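Side-chain contacts in methyltransferase-like protein (Saccharopolyspora spinosa, PDB 4PNE), which catalyses a [4+2] cycloaddition in spinosyn biosynthesis, using a methyltransferase-like fold that binds S-adenosyl-L-homocysteine: residues T47-S52 with E256-H261; C221-L226 with G291-T296. One frame throughout, in Å; residues are numbered along the deposited sequence.

In the fold
Following the chain from the N terminus, helix 36-54 supplies 47-52; then helix 73-88 and the alternating strands and helices of the central sheet follow. Segment 221-226 enters helix 223-233 before helix 250-260 arrives to close interaction 1, a loop with 203 residues between its segments. The chain then turns through helices 265-269 and 271-281 and re-enters the sheet as strand 290-298, whose residues 291-296 close interaction 2 over the shorter span of 64 residues. The two closures cross rather than nest, their segments alternating along the sequence. Interaction 1 joins helices at the periphery; interaction 2 pins a helix to the sheet. Their centres lie about 27 Å apart and they do not touch.

Interaction 1. Residues T47-S52 with E256-H261; sequences TPLLNS and EELAAH
The imidazole of His261 overlaps the backbone of Ser52: the carbonyl carbon of Ser52 stands 4.0 Å above one face of the ring, displaced toward its rim. Ser52 also reaches the ring with its hydroxyl, since OG is anti to the backbone N (chi1 -178°) and comes to 3.5 Å from His261 CD2. The carbonyl oxygen of Ser52 is 3.4 Å from His261 NE2, but the angle is too poor for a hydrogen bond, so the two residues meet by packing. What fixes the ring's rotation comes from its own segment. His261 ND1 donates to Glu257 O over 2.9 Å, with an N-H...O angle of 160°, and the oxygen lies almost in the ring plane. The side chain thus takes a carbonyl that the amide of His261 would use in a continuing helix; that amide instead makes a weak bond to Leu258 O.

Beside the imidazole, toward the backbone of His261, two leucines add an apolar contact. Leu49 CD1 and Leu258 CD1 approach to 4.2 Å, branch to branch, and the same Leu49 methyl lies 4.2 Å from His261 O. Leu49 gets there with CG anti to its amide nitrogen, chi1 177°, which swings the branch out from its helix.

The contact is plain packing of helix 36-54 against the end of helix 250-260 and the residue just past it. Val53, one residue further along the first helix, also touches Leu258 and His261. Ile265 and Tyr269 of helix 265-269 and Val273 of helix 271-281 pack on Leu49, while Val280 and Cys281 of helix 271-281 pack on Leu258.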
ATOM      1  N   THR A  47       1.537  12.445   7.639  1.00 21.19           N
ATOM      2  CA  THR A  47       2.104  12.766   6.331  1.00 20.29           C
ATOM      3  C   THR A  47       3.285  13.720   6.332  1.00 16.16           C
ATOM      4  O   THR A  47       4.305  13.414   5.686  1.00 19.59           O
ATOM      5  CB  THR A  47       1.013  13.365   5.421  1.00 24.92           C
ATOM      6  OG1 THR A  47       0.197  12.304   4.957  1.00 22.31           O
ATOM      7  CG2 THR A  47       1.611  14.068   4.210  1.00 24.13           C
ATOM      8  N   PRO A  48       3.175  14.868   7.026  1.00 18.73           N
ATOM      9  CA  PRO A  48       4.317  15.790   7.035  1.00 20.98           C
ATOM     10  C   PRO A  48       5.594  15.137   7.610  1.00 15.31           C
ATOM     11  O   PRO A  48       6.685  15.430   7.148  1.00 18.34           O
ATOM     12  CB  PRO A  48       3.841  16.941   7.928  1.00 24.98           C
ATOM     13  CG  PRO A  48       2.378  16.829   7.974  1.00 23.61           C
ATOM     14  CD  PRO A  48       2.052  15.378   7.822  1.00 18.71           C
ATOM     15  N   LEU A  49       5.444  14.246   8.584  1.00 16.89           N
ATOM     16  CA  LEU A  49       6.587  13.550   9.171  1.00 16.62           C
ATOM     17  C   LEU A  49       7.189  12.599   8.148  1.00 14.85           C
ATOM     18  O   LEU A  49       8.405  12.594   7.957  1.00 14.77           O
ATOM     19  CB  LEU A  49       6.178  12.777  10.447  1.00 14.65           C
ATOM     20  CG  LEU A  49       7.285  11.953  11.109  1.00 14.48           C
ATOM     21  CD1 LEU A  49       8.591  12.708  11.307  1.00 26.02           C
ATOM     22  CD2 LEU A  49       6.802  11.378  12.443  1.00 21.65           C
ATOM     23  N   LEU A  50       6.351  11.821   7.472  1.00 14.27           N
ATOM     24  CA  LEU A  50       6.861  10.898   6.448  1.00 12.09           C
ATOM     25  C   LEU A  50       7.568  11.631   5.347  1.00 13.69           C
ATOM     26  O   LEU A  50       8.630  11.208   4.888  1.00 14.05           O
ATOM     27  CB  LEU A  50       5.750  10.049   5.827  1.00 14.65           C
ATOM     28  CG  LEU A  50       4.956   9.150   6.753  1.00 16.56           C
ATOM     29  CD1 LEU A  50       3.951   8.332   5.963  1.00 18.22           C
ATOM     30  CD2 LEU A  50       5.888   8.222   7.493  1.00 13.96           C
ATOM     31  N   ASN A  51       6.980  12.735   4.900  1.00 14.48           N
ATOM     32  CA  ASN A  51       7.624  13.533   3.869  1.00 15.03           C
ATOM     33  C   ASN A  51       8.972  14.073   4.321  1.00 14.91           C
ATOM     34  O   ASN A  51       9.936  14.052   3.573  1.00 15.16           O
ATOM     35  CB  ASN A  51       6.699  14.662   3.455  1.00 15.39           C
ATOM     36  CG  ASN A  51       5.481  14.163   2.679  1.00 18.55           C
ATOM     37  OD1 ASN A  51       5.322  12.960   2.423  1.00 19.77           O
ATOM     38  ND2 ASN A  51       4.626  15.099   2.287  1.00 24.65           N
ATOM     39  N   SER A  52       9.037  14.531   5.561  1.00 15.56           N
ATOM     40  CA  SER A  52      10.282  15.021   6.115  1.00 16.26           C
ATOM     41  C   SER A  52      11.340  13.934   6.151  1.00 16.45           C
ATOM     42  O   SER A  52      12.482  14.161   5.761  1.00 17.36           O
ATOM     43  CB  SER A  52      10.062  15.584   7.511  1.00 20.68           C
ATOM     44  OG  SER A  52      11.269  16.108   8.016  1.00 24.22           O
ATOM     45  N   GLU A 256      16.175   3.856  11.375  1.00 13.92           N
ATOM     46  CA  GLU A 256      17.343   4.704  11.484  1.00 18.34           C
ATOM     47  C   GLU A 256      17.073   6.088  10.864  1.00 14.13           C
ATOM     48  O   GLU A 256      17.402   7.124  11.462  1.00 14.72           O
ATOM     49  CB  GLU A 256      18.545   4.030  10.838  1.00 20.56           C
ATOM     50  CG  GLU A 256      19.710   4.968  10.685  1.00 26.70           C
ATOM     51  CD  GLU A 256      21.009   4.260  10.413  1.00 26.35           C
ATOM     52  OE1 GLU A 256      21.012   3.014  10.269  1.00 27.04           O
ATOM     53  OE2 GLU A 256      22.027   4.968  10.320  1.00 33.55           O
ATOM     54  N   GLU A 257      16.433   6.121   9.693  1.00 12.34           N
ATOM     55  CA  GLU A 257      16.077   7.400   9.057  1.00 14.45           C
ATOM     56  C   GLU A 257      15.153   8.255   9.917  1.00 17.23           C
ATOM     57  O   GLU A 257      15.296   9.485   9.997  1.00 19.00           O
ATOM     58  CB  GLU A 257      15.403   7.150   7.698  1.00 19.57           C
ATOM     59  CG  GLU A 257      16.274   6.437   6.719  1.00 20.13           C
ATOM     60  CD  GLU A 257      17.514   7.230   6.379  1.00 25.96           C
ATOM     61  OE1 GLU A 257      17.359   8.376   5.887  1.00 26.13           O
ATOM     62  OE2 GLU A 257      18.631   6.719   6.632  1.00 24.38           O
ATOM     63  N   LEU A 258      14.170   7.599  10.516  1.00 12.60           N
ATOM     64  CA  LEU A 258      13.172   8.213  11.361  1.00 15.51           C
ATOM     65  C   LEU A 258      13.833   8.785  12.580  1.00 14.26           C
ATOM     66  O   LEU A 258      13.566   9.929  12.953  1.00 16.12           O
ATOM     67  CB  LEU A 258      12.108   7.195  11.742  1.00 15.70           C
ATOM     68  CG  LEU A 258      10.982   7.670  12.678  1.00 16.89           C
ATOM     69  CD1 LEU A 258      10.240   8.901  12.133  1.00 20.25           C
ATOM     70  CD2 LEU A 258       9.986   6.552  12.943  1.00 18.91           C
ATOM     71  N   ALA A 259      14.765   8.039  13.152  1.00 13.23           N
ATOM     72  CA  ALA A 259      15.429   8.461  14.396  1.00 16.82           C
ATOM     73  C   ALA A 259      16.159   9.762  14.209  1.00 24.56           C
ATOM     74  O   ALA A 259      16.201  10.579  15.107  1.00 25.29           O
ATOM     75  CB  ALA A 259      16.371   7.415  14.849  1.00 18.15           C
ATOM     76  N   ALA A 260      16.759   9.972  13.053  1.00 16.99           N
ATOM     77  CA  ALA A 260      17.371  11.270  12.817  1.00 25.04           C
ATOM     78  C   ALA A 260      16.333  12.411  12.968  1.00 31.96           C
ATOM     79  O   ALA A 260      16.635  13.450  13.551  1.00 37.94           O
ATOM     80  CB  ALA A 260      18.018  11.305  11.452  1.00 30.34           C
ATOM     81  N   HIS A 261      15.109  12.215  12.466  1.00 27.82           N
ATOM     82  CA  HIS A 261      14.060  13.257  12.507  1.00 24.61           C
ATOM     83  C   HIS A 261      13.142  13.191  13.721  1.00 26.45           C
ATOM     84  O   HIS A 261      11.987  13.602  13.638  1.00 35.12           O
ATOM     85  CB  HIS A 261      13.174  13.179  11.252  1.00 26.94           C
ATOM     86  CG  HIS A 261      13.929  13.325   9.970  1.00 28.48           C
ATOM     87  ND1 HIS A 261      14.616  12.288   9.380  1.00 24.50           N
ATOM     88  CD2 HIS A 261      14.112  14.401   9.168  1.00 29.51           C
ATOM     89  CE1 HIS A 261      15.195  12.719   8.272  1.00 30.60           C
ATOM     90  NE2 HIS A 261      14.906  14.000   8.122  1.00 34.64           N
TER

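Interaction 2. Residues C221-L226 with G291-T296; sequences CLAEQL and GYAILT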
ATOM      1  N   CYS A 221      -1.721 -10.521   9.956  1.00 11.75           N
ATOM      2  CA  CYS A 221      -2.353 -11.423   9.027  1.00 12.30           C
ATOM      3  C   CYS A 221      -1.285 -12.286   8.343  1.00 10.89           C
ATOM      4  O   CYS A 221      -0.242 -11.758   7.917  1.00 12.13           O
ATOM      5  CB  CYS A 221      -3.139 -10.575   8.016  1.00 14.49           C
ATOM      6  SG  CYS A 221      -4.102 -11.430   6.805  1.00 15.50           S
ATOM      7  N   LEU A 222      -1.559 -13.568   8.154  1.00 12.86           N
ATOM      8  CA  LEU A 222      -0.729 -14.410   7.283  1.00 15.56           C
ATOM      9  C   LEU A 222      -1.009 -14.140   5.795  1.00 13.27           C
ATOM     10  O   LEU A 222      -2.131 -13.830   5.427  1.00 13.80           O
ATOM     11  CB  LEU A 222      -0.992 -15.892   7.553  1.00 13.97           C
ATOM     12  CG  LEU A 222      -0.708 -16.391   8.964  1.00 16.41           C
ATOM     13  CD1 LEU A 222      -1.380 -17.744   9.179  1.00 22.55           C
ATOM     14  CD2 LEU A 222       0.775 -16.510   9.171  1.00 17.47           C
ATOM     15  N   ALA A 223      -0.006 -14.295   4.937  1.00 11.67           N
ATOM     16  CA  ALA A 223      -0.234 -14.233   3.510  1.00 13.94           C
ATOM     17  C   ALA A 223      -1.281 -15.254   3.082  1.00 14.91           C
ATOM     18  O   ALA A 223      -2.109 -14.983   2.217  1.00 14.21           O
ATOM     19  CB  ALA A 223       1.052 -14.460   2.753  1.00 11.11           C
ATOM     20  N   GLU A 224      -1.231 -16.429   3.699  1.00 16.45           N
ATOM     21  CA  GLU A 224      -2.173 -17.498   3.412  1.00 17.18           C
ATOM     22  C   GLU A 224      -3.615 -17.068   3.701  1.00 12.85           C
ATOM     23  O   GLU A 224      -4.543 -17.507   3.017  1.00 15.03           O
ATOM     24  CB  GLU A 224      -1.811 -18.748   4.233  1.00 15.14           C
ATOM     25  CG  GLU A 224      -0.435 -19.363   3.889  1.00 17.99           C
ATOM     26  CD  GLU A 224       0.744 -18.826   4.713  1.00 20.31           C
ATOM     27  OE1 GLU A 224       0.700 -17.696   5.271  1.00 16.49           O
ATOM     28  OE2 GLU A 224       1.748 -19.559   4.788  1.00 24.18           O
ATOM     29  N   GLN A 225      -3.783 -16.194   4.693  1.00 13.11           N
ATOM     30  CA  GLN A 225      -5.113 -15.692   5.089  1.00 14.10           C
ATOM     31  C   GLN A 225      -5.609 -14.647   4.096  1.00 16.63           C
ATOM     32  O   GLN A 225      -6.786 -14.592   3.753  1.00 16.90           O
ATOM     33  CB  GLN A 225      -5.065 -15.119   6.503  1.00 12.19           C
ATOM     34  CG  GLN A 225      -4.935 -16.230   7.540  1.00 15.77           C
ATOM     35  CD  GLN A 225      -4.686 -15.733   8.950  1.00 17.06           C
ATOM     36  OE1 GLN A 225      -3.921 -14.798   9.189  1.00 16.27           O
ATOM     37  NE2 GLN A 225      -5.311 -16.389   9.904  1.00 19.02           N
ATOM     38  N   LEU A 226      -4.687 -13.805   3.651  1.00 13.36           N
ATOM     39  CA  LEU A 226      -4.969 -12.847   2.590  1.00 15.23           C
ATOM     40  C   LEU A 226      -5.412 -13.568   1.305  1.00 14.39           C
ATOM     41  O   LEU A 226      -6.379 -13.178   0.660  1.00 15.96           O
ATOM     42  CB  LEU A 226      -3.736 -11.983   2.295  1.00 15.12           C
ATOM     43  CG  LEU A 226      -3.718 -10.543   2.756  1.00 27.63           C
ATOM     44  CD1 LEU A 226      -2.358  -9.949   2.399  1.00 29.55           C
ATOM     45  CD2 LEU A 226      -4.821  -9.776   2.060  1.00 29.19           C
ATOM     46  N   GLY A 291       6.933 -10.719   7.646  1.00 12.74           N
ATOM     47  CA  GLY A 291       7.418 -11.042   6.313  1.00 12.83           C
ATOM     48  C   GLY A 291       6.661 -10.188   5.328  1.00 12.86           C
ATOM     49  O   GLY A 291       6.044  -9.180   5.701  1.00 11.88           O
ATOM     50  N   TYR A 292       6.696 -10.590   4.067  1.00 10.92           N
ATOM     51  CA  TYR A 292       6.102  -9.760   3.015  1.00 11.61           C
ATOM     52  C   TYR A 292       5.612 -10.615   1.854  1.00 10.62           C
ATOM     53  O   TYR A 292       6.257 -11.589   1.470  1.00 12.05           O
ATOM     54  CB  TYR A 292       7.122  -8.735   2.529  1.00 12.26           C
ATOM     55  CG  TYR A 292       6.494  -7.501   1.944  1.00 11.96           C
ATOM     56  CD1 TYR A 292       6.091  -6.465   2.764  1.00 12.59           C
ATOM     57  CD2 TYR A 292       6.258  -7.381   0.575  1.00 13.52           C
ATOM     58  CE1 TYR A 292       5.502  -5.335   2.253  1.00 11.76           C
ATOM     59  CE2 TYR A 292       5.663  -6.257   0.051  1.00 11.97           C
ATOM     60  CZ  TYR A 292       5.285  -5.231   0.886  1.00 11.15           C
ATOM     61  OH  TYR A 292       4.686  -4.101   0.373  1.00 10.85           O
ATOM     62  N   ALA A 293       4.472 -10.225   1.270  1.00  9.69           N
ATOM     63  CA  ALA A 293       3.832 -10.980   0.176  1.00 11.52           C
ATOM     64  C   ALA A 293       3.523 -10.092  -1.011  1.00 10.54           C
ATOM     65  O   ALA A 293       3.102  -8.945  -0.833  1.00 10.34           O
ATOM     66  CB  ALA A 293       2.538 -11.650   0.687  1.00 11.47           C
ATOM     67  N   ILE A 294       3.803 -10.591  -2.216  1.00 10.55           N
ATOM     68  CA  ILE A 294       3.289 -10.028  -3.441  1.00  9.08           C
ATOM     69  C   ILE A 294       2.306 -11.025  -4.036  1.00 12.94           C
ATOM     70  O   ILE A 294       2.668 -12.185  -4.275  1.00 12.86           O
ATOM     71  CB  ILE A 294       4.407  -9.713  -4.473  1.00 11.29           C
ATOM     72  CG1 ILE A 294       5.487  -8.823  -3.847  1.00 12.75           C
ATOM     73  CG2 ILE A 294       3.811  -9.062  -5.713  1.00 17.25           C
ATOM     74  CD1 ILE A 294       6.710  -8.650  -4.778  1.00 14.22           C
ATOM     75  N   LEU A 295       1.044 -10.624  -4.169  1.00 11.61           N
ATOM     76  CA  LEU A 295      -0.021 -11.464  -4.721  1.00 10.34           C
ATOM     77  C   LEU A 295      -0.568 -10.872  -6.023  1.00 14.10           C
ATOM     78  O   LEU A 295      -0.804  -9.664  -6.119  1.00 12.84           O
ATOM     79  CB  LEU A 295      -1.161 -11.601  -3.706  1.00 12.69           C
ATOM     80  CG  LEU A 295      -0.762 -11.846  -2.233  1.00 19.10           C
ATOM     81  CD1 LEU A 295      -1.982 -11.856  -1.311  1.00 22.57           C
ATOM     82  CD2 LEU A 295       0.058 -13.132  -2.088  1.00 20.64           C
ATOM     83  N   THR A 296      -0.796 -11.717  -7.025  1.00 12.85           N
ATOM     84  CA  THR A 296      -1.472 -11.331  -8.261  1.00 10.58           C
ATOM     85  C   THR A 296      -2.711 -12.199  -8.372  1.00 19.57           C
ATOM     86  O   THR A 296      -2.670 -13.422  -8.203  1.00 13.59           O
ATOM     87  CB  THR A 296      -0.563 -11.494  -9.488  1.00 18.57           C
ATOM     88  OG1 THR A 296       0.704 -10.878  -9.217  1.00 23.26           O
ATOM     89  CG2 THR A 296      -1.192 -10.865 -10.731  1.00 20.42           C
TER
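The flat side chain of Trp240, on the adjoining strand, touches Ala223 and Leu295 beside the meeting of Ala223 with Ala293. On the other side of the strand the ring of Tyr292, whose CB points away from the helix, meets that of His62 with the planes at about 20°. The setting is the seven-stranded sheet of the class I methyltransferase fold. Helix 223-233 belongs to the crossover from strand 191-200 to strand 236-242, and it passes over antiparallel strand 290-298, which lies between those two.

Alternation along the strand puts Ala293 and Leu295 on the helix side. Ala223 and Ala293 meet methyl to methyl, CB to CB, at 3.8 Å, and their small size lets the first turn of the helix come close to the sheet. One turn on, Leu295 CD1 rests 4.0 Å from Leu226 CB and 4.2 Å from Leu226 CD1, the two side chains running at a slant to each other. The CB of Leu295 already points at the helix, and an extended chi2 of 176° carries CD1 onward to Leu226. Leu226 also packs on Glu197 of strand 191-200 and on Ile26.

The helix start is held by bonds within 221-226. Leu222, the N-cap, accepts from Gln225 N and Leu226 N with its carbonyl, while its own N donates to Gln225 OE1 over 2.9 Å, nearly straight at 170°.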